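Local coordinates for periplasmic solute binding protein (Pectobacterium atrosepticum, PDB 4RY1) that probably binds a sugar in the periplasm and hands it to an ABC-type transporter, as the solute-binding protein of an import system, at residues N24-Q27 and K28-T32; R229-V232 and Y233-R236. All blocks are in the same frame, centred on the assembly; numbering follows the deposited sequence.

Contact 1 of 2, residues N24-Q27 and K28-T32; sequences NAFQ and KANPT
One face of the F26 ring carries the side-chain amide of N30: ND2 sits 3.3 Å above the ring plane, displaced from the centre toward the rim, and comes to 3.4 Å from CE1. Ring and amide planes are 27° apart, so the amide lies tilted over the ring. F26 reaches this place because its CG stands anti to the backbone N (chi1 175°), while the buried ring also packs against L305 of helix 299-310 and against I33 and V35 of strand 33-40. The same amide is tied to the backbone of the residue it covers. ND2 of N30 donates to F26 O at 3.0 Å, with an angle of 158° at the hydrogen and the acceptor close to the amide plane. That carbonyl oxygen also takes a weak bond from N30 N, so main chain and side chain of N30 both end on it. Upstream the helical pattern is regular, K28 N bonding to N24 O at 3.0 Å and A29 N to A25 O at 3.1 Å. N30 is the first residue to abandon helical backbone angles; its N makes a second weak bond, to Q27 O, and P31 CA lies 3.3 Å from that same oxygen in a CA-H...O contact. P31, having no N-H, cannot prolong the series. Q27 turns elsewhere, its OE1 accepting from V35 N. This is the C-terminal end of helix 13-29, where an asparagine side chain bonds back to a last-turn carbonyl as the beta-alpha-beta crossover turns from the helix toward strand 33-40.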
loop_
_atom_site.group_PDB
_atom_site.type_symbol
_atom_site.label_atom_id
_atom_site.label_comp_id
_atom_site.label_asym_id
_atom_site.label_seq_id
_atom_site.Cartn_x
_atom_site.Cartn_y
_atom_site.Cartn_z
ATOM N N ASN A 24 20.605 16.962 1.436
ATOM C CA ASN A 24 21.534 18.049 1.163
ATOM C C ASN A 24 21.032 19.395 1.712
ATOM O O ASN A 24 21.830 20.206 2.233
ATOM C CB ASN A 24 21.863 18.158 -0.337
ATOM C CG ASN A 24 22.802 17.057 -0.785
ATOM O OD1 ASN A 24 23.768 16.722 -0.091
ATOM N ND2 ASN A 24 22.533 16.486 -1.947
ATOM N N ALA A 25 19.734 19.651 1.562
ATOM C CA ALA A 25 19.146 20.876 2.110
ATOM C C ALA A 25 19.236 20.860 3.640
ATOM O O ALA A 25 19.529 21.880 4.265
ATOM C CB ALA A 25 17.709 21.032 1.612
ATOM N N PHE A 26 19.001 19.699 4.242
ATOM C CA PHE A 26 19.145 19.575 5.694
ATOM C C PHE A 26 20.556 19.900 6.153
ATOM O O PHE A 26 20.739 20.609 7.149
ATOM C CB PHE A 26 18.755 18.160 6.137
ATOM C CG PHE A 26 18.975 17.899 7.600
ATOM C CD1 PHE A 26 18.091 18.361 8.557
ATOM C CD2 PHE A 26 20.091 17.193 8.031
ATOM C CE1 PHE A 26 18.299 18.101 9.912
ATOM C CE2 PHE A 26 20.310 16.979 9.375
ATOM C CZ PHE A 26 19.403 17.415 10.313
ATOM N N GLN A 27 21.538 19.380 5.424
ATOM C CA GLN A 27 22.947 19.618 5.759
ATOM C C GLN A 27 23.342 21.089 5.626
ATOM O O GLN A 27 24.114 21.605 6.422
ATOM C CB GLN A 27 23.846 18.670 4.961
ATOM C CG GLN A 27 23.717 17.230 5.489
ATOM C CD GLN A 27 24.678 16.238 4.891
ATOM O OE1 GLN A 27 25.430 15.584 5.607
ATOM N NE2 GLN A 27 24.669 16.120 3.609
ATOM N N LYS A 28 22.799 21.757 4.627
ATOM C CA LYS A 28 23.018 23.201 4.472
ATOM C C LYS A 28 22.504 23.975 5.684
ATOM O O LYS A 28 23.165 24.891 6.174
ATOM C CB LYS A 28 22.327 23.700 3.195
ATOM C CG LYS A 28 22.525 25.150 2.856
ATOM C CD LYS A 28 22.031 25.440 1.446
ATOM C CE LYS A 28 22.182 26.910 1.088
ATOM N NZ LYS A 28 21.510 27.815 2.063
ATOM N N ALA A 29 21.347 23.563 6.179
ATOM C CA ALA A 29 20.679 24.225 7.313
ATOM C C ALA A 29 21.323 23.816 8.638
ATOM O O ALA A 29 21.183 24.516 9.625
ATOM C CB ALA A 29 19.188 23.895 7.348
ATOM N N ASN A 30 21.986 22.657 8.649
ATOM C CA ASN A 30 22.557 22.051 9.873
ATOM C C ASN A 30 23.955 21.545 9.578
ATOM O O ASN A 30 24.177 20.341 9.490
ATOM C CB ASN A 30 21.679 20.892 10.342
ATOM C CG ASN A 30 20.307 21.338 10.720
ATOM O OD1 ASN A 30 20.083 21.751 11.855
ATOM N ND2 ASN A 30 19.377 21.286 9.776
ATOM N N PRO A 31 24.908 22.463 9.428
ATOM C CA PRO A 31 26.237 22.159 8.882
ATOM C C PRO A 31 27.150 21.330 9.795
ATOM O O PRO A 31 28.251 20.945 9.380
ATOM C CB PRO A 31 26.818 23.555 8.590
ATOM C CG PRO A 31 26.038 24.485 9.419
ATOM C CD PRO A 31 24.678 23.909 9.541
ATOM N N THR A 32 26.714 21.052 11.018
ATOM C CA THR A 32 27.519 20.200 11.917
ATOM C C THR A 32 27.021 18.760 11.996
ATOM O O THR A 32 27.598 17.931 12.721
ATOM C CB THR A 32 27.615 20.764 13.333
ATOM O OG1 THR A 32 26.320 20.788 13.942
ATOM C CG2 THR A 32 28.215 22.151 13.298
#

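Contact 2 of 2, residues R229-V232 and Y233-R236; sequences RTNV and YEIR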
loop_
_atom_site.group_PDB
_atom_site.type_symbol
_atom_site.label_atom_id
_atom_site.label_comp_id
_atom_site.label_asym_id
_atom_site.label_seq_id
_atom_site.Cartn_x
_atom_site.Cartn_y
_atom_site.Cartn_z
ATOM N N ARG A 229 9.090 -13.379 -13.335
ATOM C CA ARG A 229 9.323 -12.516 -12.153
ATOM C C ARG A 229 9.335 -11.018 -12.477
ATOM O O ARG A 229 9.590 -10.180 -11.607
ATOM C CB ARG A 229 10.644 -12.893 -11.448
ATOM C CG ARG A 229 10.560 -13.968 -10.354
ATOM C CD ARG A 229 9.204 -13.984 -9.653
ATOM N NE ARG A 229 9.183 -14.354 -8.235
ATOM C CZ ARG A 229 9.073 -13.493 -7.217
ATOM N NH1 ARG A 229 9.023 -12.176 -7.413
ATOM N NH2 ARG A 229 9.027 -13.955 -5.974
ATOM N N THR A 230 9.055 -10.701 -13.733
ATOM C CA THR A 230 9.013 -9.325 -14.207
ATOM C C THR A 230 7.977 -8.488 -13.451
ATOM O O THR A 230 6.848 -8.920 -13.247
ATOM C CB THR A 230 8.702 -9.279 -15.709
ATOM O OG1 THR A 230 9.621 -10.131 -16.401
ATOM C CG2 THR A 230 8.817 -7.853 -16.278
ATOM N N ASN A 231 8.373 -7.278 -13.067
ATOM C CA ASN A 231 7.471 -6.333 -12.438
ATOM C C ASN A 231 6.266 -6.127 -13.347
ATOM O O ASN A 231 6.394 -5.875 -14.540
ATOM C CB ASN A 231 8.163 -4.988 -12.220
ATOM C CG ASN A 231 9.211 -5.023 -11.121
ATOM O OD1 ASN A 231 9.059 -5.715 -10.106
ATOM N ND2 ASN A 231 10.288 -4.274 -11.319
ATOM N N VAL A 232 5.073 -6.215 -12.788
ATOM C CA VAL A 232 3.873 -6.045 -13.622
ATOM C C VAL A 232 3.809 -4.640 -14.233
ATOM O O VAL A 232 3.336 -4.474 -15.352
ATOM C CB VAL A 232 2.602 -6.411 -12.842
ATOM C CG1 VAL A 232 1.341 -6.057 -13.618
ATOM C CG2 VAL A 232 2.595 -7.908 -12.608
ATOM N N TYR A 233 4.359 -3.654 -13.522
ATOM C CA TYR A 233 4.411 -2.289 -14.059
ATOM C C TYR A 233 5.398 -2.153 -15.232
ATOM O O TYR A 233 5.522 -1.094 -15.836
ATOM C CB TYR A 233 4.677 -1.254 -12.963
ATOM C CG TYR A 233 5.854 -1.490 -12.045
ATOM C CD1 TYR A 233 7.131 -1.028 -12.360
ATOM C CD2 TYR A 233 5.667 -2.103 -10.807
ATOM C CE1 TYR A 233 8.184 -1.219 -11.481
ATOM C CE2 TYR A 233 6.706 -2.286 -9.929
ATOM C CZ TYR A 233 7.964 -1.842 -10.268
ATOM O OH TYR A 233 9.005 -2.034 -9.389
ATOM N N GLU A 234 6.073 -3.245 -15.568
ATOM C CA GLU A 234 6.978 -3.327 -16.742
ATOM C C GLU A 234 6.519 -4.311 -17.827
ATOM O O GLU A 234 7.192 -4.425 -18.860
ATOM C CB GLU A 234 8.413 -3.714 -16.311
ATOM C CG GLU A 234 9.111 -2.670 -15.455
ATOM C CD GLU A 234 10.320 -3.203 -14.703
ATOM O OE1 GLU A 234 10.906 -4.205 -15.142
ATOM O OE2 GLU A 234 10.682 -2.615 -13.653
ATOM N N ILE A 235 5.412 -5.033 -17.631
ATOM C CA ILE A 235 4.998 -5.996 -18.670
ATOM C C ILE A 235 4.186 -5.316 -19.768
ATOM O O ILE A 235 3.477 -4.331 -19.532
ATOM C CB ILE A 235 4.272 -7.266 -18.154
ATOM C CG1 ILE A 235 2.861 -6.941 -17.645
ATOM C CG2 ILE A 235 5.120 -7.979 -17.099
ATOM C CD1 ILE A 235 2.064 -8.145 -17.171
ATOM N N ARG A 236 4.273 -5.878 -20.960
ATOM C CA ARG A 236 3.689 -5.253 -22.135
ATOM C C ARG A 236 2.180 -5.072 -21.998
ATOM O O ARG A 236 1.667 -4.036 -22.403
ATOM C CB ARG A 236 4.006 -6.056 -23.406
HETATM O O HOH W 1 11.156 -6.604 -13.499
#
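N231 O receives the shortest polar bond here, from E234 N at 2.8 Å. One residue on, I235 N binds V232 O at 3.1 Å, giving two successive three-residue bonds across the short 3-10 segment. The side chains retrace the first link. ND2 of N231 donates to OE2 of E234 at 2.9 Å in an almost straight bond (174°); the acceptor lies in the amide plane, but the carboxylate is met from above its own plane, the two groups being nearly perpendicular. A water extends this grip, accepting from N231 N and donating to OE1 of E234. N231 also lies alongside Y233, pointing the same way. CB of N231 rests 3.6 Å above the plane of the Y233 ring, over its centre, in a CH-pi contact, and the amide follows the ring at 16° between planes. Y233 attains this stack with CG between its backbone N and carbonyl carbon (chi1 51°), and its ring also meets Y256 edge-to-face. Elsewhere in the turn T230 CG2 touches I235 CG2 at 3.8 Å, while T230 OG1 bonds to F227 O. The carboxylate of E234 thus engages an amide N-H through one oxygen and, by way of water, a backbone N-H through the other, which probably favours its charged form and ties the turn together just before helix 236-239.

Overall arrangement
Both contacts are short-range closures, one at the end of a helix and one just before the start of another, and they share one feature: an asparagine side chain packs on the face of a nearby aromatic ring, through ND2 in contact 1 and through CB in contact 2, and its amide donates to an oxygen, of the main chain in the first and of a carboxylate in the second. Contact 1 belongs to the beta-alpha-beta unit of strand 3-10, helix 13-29 and strand 33-40, contact 2 to the loop between helices 221-225 and 236-239. Their centres are 39 Å apart and their nearest atoms about 24 Å, so they do not touch. The centre of contact 1 is about 32 Å from that of the chain, the centre of contact 2 about 18 Å.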